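Carbohydrate binding module E1 (Uncultured bacterium, PDB 5KLF) probably binds beta-glucan chains such as cello-oligosaccharides, as a small non-catalytic beta-sandwich module. Local coordinates at residues N14-K19 against C30-K35. Residues are numbered along the deposited sequence; the frame is centred on the assembly and turned at random.
Sequences NKTAAK and CIKYNK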
loop_
_atom_site.group_PDB
_atom_site.type_symbol
_atom_site.label_atom_id
_atom_site.label_comp_id
_atom_site.label_asym_id
_atom_site.label_seq_id
_atom_site.Cartn_x
_atom_site.Cartn_y
_atom_site.Cartn_z
ATOM N N ASN A 14 -9.472 -1.203 6.930
ATOM C CA ASN A 14 -10.246 -2.431 6.845
ATOM C C ASN A 14 -9.377 -3.658 6.683
ATOM O O ASN A 14 -9.902 -4.790 6.710
ATOM C CB ASN A 14 -11.300 -2.353 5.700
ATOM C CG ASN A 14 -10.689 -2.321 4.302
ATOM O OD1 ASN A 14 -9.578 -1.822 4.100
ATOM N ND2 ASN A 14 -11.449 -2.831 3.307
ATOM N N LYS A 15 -8.068 -3.470 6.489
ATOM C CA LYS A 15 -7.133 -4.577 6.362
ATOM C C LYS A 15 -5.824 -4.175 7.018
ATOM O O LYS A 15 -5.491 -2.985 7.090
ATOM C CB LYS A 15 -6.870 -4.931 4.892
ATOM C CG LYS A 15 -8.119 -5.477 4.176
ATOM C CD LYS A 15 -7.835 -5.805 2.688
ATOM C CE LYS A 15 -9.132 -6.338 2.071
ATOM N NZ LYS A 15 -9.035 -6.517 0.583
ATOM N N THR A 16 -5.069 -5.165 7.471
ATOM C CA THR A 16 -3.746 -4.911 8.044
ATOM C C THR A 16 -2.738 -5.750 7.270
ATOM O O THR A 16 -2.906 -6.965 7.160
ATOM C CB THR A 16 -3.681 -5.246 9.544
ATOM O OG1 THR A 16 -4.651 -4.471 10.290
ATOM C CG2 THR A 16 -2.274 -4.907 10.113
ATOM N N ALA A 17 -1.706 -5.109 6.722
ATOM C CA ALA A 17 -0.677 -5.823 5.970
ATOM C C ALA A 17 0.453 -6.270 6.894
ATOM O O ALA A 17 0.873 -5.534 7.786
ATOM C CB ALA A 17 -0.111 -4.945 4.835
ATOM N N ALA A 18 0.953 -7.477 6.669
ATOM C CA ALA A 18 2.124 -7.964 7.388
ATOM C C ALA A 18 3.312 -7.859 6.457
ATOM O O ALA A 18 3.167 -8.082 5.248
ATOM C CB ALA A 18 1.944 -9.412 7.835
ATOM N N LYS A 19 4.490 -7.543 7.024
ATOM C CA LYS A 19 5.681 -7.322 6.212
ATOM C C LYS A 19 5.968 -8.527 5.330
ATOM O O LYS A 19 6.156 -9.650 5.821
ATOM C CB LYS A 19 6.881 -7.019 7.120
ATOM C CG LYS A 19 8.180 -6.859 6.382
ATOM C CD LYS A 19 9.328 -6.694 7.449
ATOM C CE LYS A 19 10.637 -6.223 6.842
ATOM N NZ LYS A 19 11.192 -7.208 5.847
ATOM N N CYS A 30 -8.355 0.416 2.689
ATOM C CA CYS A 30 -7.547 1.315 3.514
ATOM C C CYS A 30 -6.717 0.403 4.387
ATOM O O CYS A 30 -7.267 -0.238 5.280
ATOM C CB CYS A 30 -8.435 2.202 4.372
ATOM S SG CYS A 30 -7.525 3.190 5.611
ATOM N N ILE A 31 -5.406 0.333 4.142
ATOM C CA ILE A 31 -4.569 -0.729 4.697
ATOM C C ILE A 31 -3.638 -0.148 5.758
ATOM O O ILE A 31 -2.983 0.881 5.526
ATOM C CB ILE A 31 -3.805 -1.416 3.557
ATOM C CG1 ILE A 31 -4.830 -2.054 2.592
ATOM C CG2 ILE A 31 -2.804 -2.473 4.102
ATOM C CD1 ILE A 31 -4.413 -1.848 1.204
ATOM N N LYS A 32 -3.630 -0.766 6.949
ATOM C CA LYS A 32 -2.661 -0.407 7.982
ATOM C C LYS A 32 -1.365 -1.180 7.737
ATOM O O LYS A 32 -1.399 -2.383 7.458
ATOM C CB LYS A 32 -3.201 -0.739 9.368
ATOM C CG LYS A 32 -2.205 -0.471 10.475
ATOM C CD LYS A 32 -2.858 -0.685 11.837
ATOM C CE LYS A 32 -1.803 -0.521 12.976
ATOM N NZ LYS A 32 -2.480 -0.775 14.278
ATOM N N TYR A 33 -0.227 -0.496 7.846
ATOM C CA TYR A 33 1.070 -1.163 7.718
ATOM C C TYR A 33 2.064 -0.480 8.636
ATOM O O TYR A 33 2.239 0.737 8.558
ATOM C CB TYR A 33 1.610 -1.105 6.281
ATOM C CG TYR A 33 2.931 -1.834 6.158
ATOM C CD1 TYR A 33 2.999 -3.204 6.414
ATOM C CD2 TYR A 33 4.107 -1.163 5.837
ATOM C CE1 TYR A 33 4.211 -3.901 6.317
ATOM C CE2 TYR A 33 5.347 -1.861 5.725
ATOM C CZ TYR A 33 5.372 -3.227 5.970
ATOM O OH TYR A 33 6.549 -3.951 5.885
ATOM N N ASN A 34 2.716 -1.251 9.504
ATOM C CA ASN A 34 3.718 -0.666 10.377
ATOM C C ASN A 34 5.068 -0.849 9.706
ATOM O O ASN A 34 5.482 -1.986 9.443
ATOM C CB ASN A 34 3.700 -1.314 11.759
ATOM C CG ASN A 34 4.702 -0.699 12.679
ATOM O OD1 ASN A 34 5.887 -1.060 12.660
ATOM N ND2 ASN A 34 4.238 0.231 13.518
ATOM N N LYS A 35 5.729 0.269 9.381
ATOM C CA LYS A 35 7.093 0.248 8.843
ATOM C C LYS A 35 8.068 0.553 9.968
ATOM O O LYS A 35 8.142 1.690 10.446
ATOM C CB LYS A 35 7.275 1.265 7.720
ATOM C CG LYS A 35 8.768 1.461 7.352
ATOM C CD LYS A 35 8.862 1.941 5.938
ATOM C CE LYS A 35 8.748 3.449 5.832
ATOM N NZ LYS A 35 9.751 4.199 6.622
HETATM O O HOH W 1 1.937 -3.977 9.671
#
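Tyr33 reaches across to Ala17 and Lys19 with the edge of its ring. With CG anti to the backbone N, chi1 of -178° swings the ring from CB so that its edge reaches 14-19; Tyr33 CD1 then lies 3.4 Å from Ala17 O, which sits in the ring plane, and 3.9 Å from Ala17 CB. Further along the same edge, Tyr33 CE1 is 3.7 Å from Lys19 N, also in plane. At the tip, Tyr33 OH meets Lys19 CB at 3.3 Å, while its hydrogen bond goes to Asn96 OD1. Cutting the side chain back to alanine is likely to open a gap beside Ala17 and Lys19 and leave Asn96 OD1 without the phenolic hydroxyl. Where the chains draw apart beyond Thr16 (Ala17 CA to Tyr33 CA 5.3 Å), one water bridges the backbones, donating to Ala17 O and accepting from Asn34 N.

Between Lys15 and Ala17 the pairing is regular: Lys32 N donates to Lys15 O (N-H...O 167°), and Ala17 N to Lys32 O at 2.8 Å, nearly as straight. Asn14 closes the other end twice, its N giving to Cys30 O and its OD1 taking Cys30 N at 2.9 Å, with the donor 36° out of the amide carbonyl plane. Ala17 CB packs on Ile31 CG2 (3.7 Å), Phe23 touching both. The bridges Lys15–Ile31 and Thr16–Lys32 define a short parallel edge strand, which strand 30-35 joins to antiparallel strand 77-86 in the mixed sheet of a beta-sandwich, the fold common among carbohydrate-binding modules.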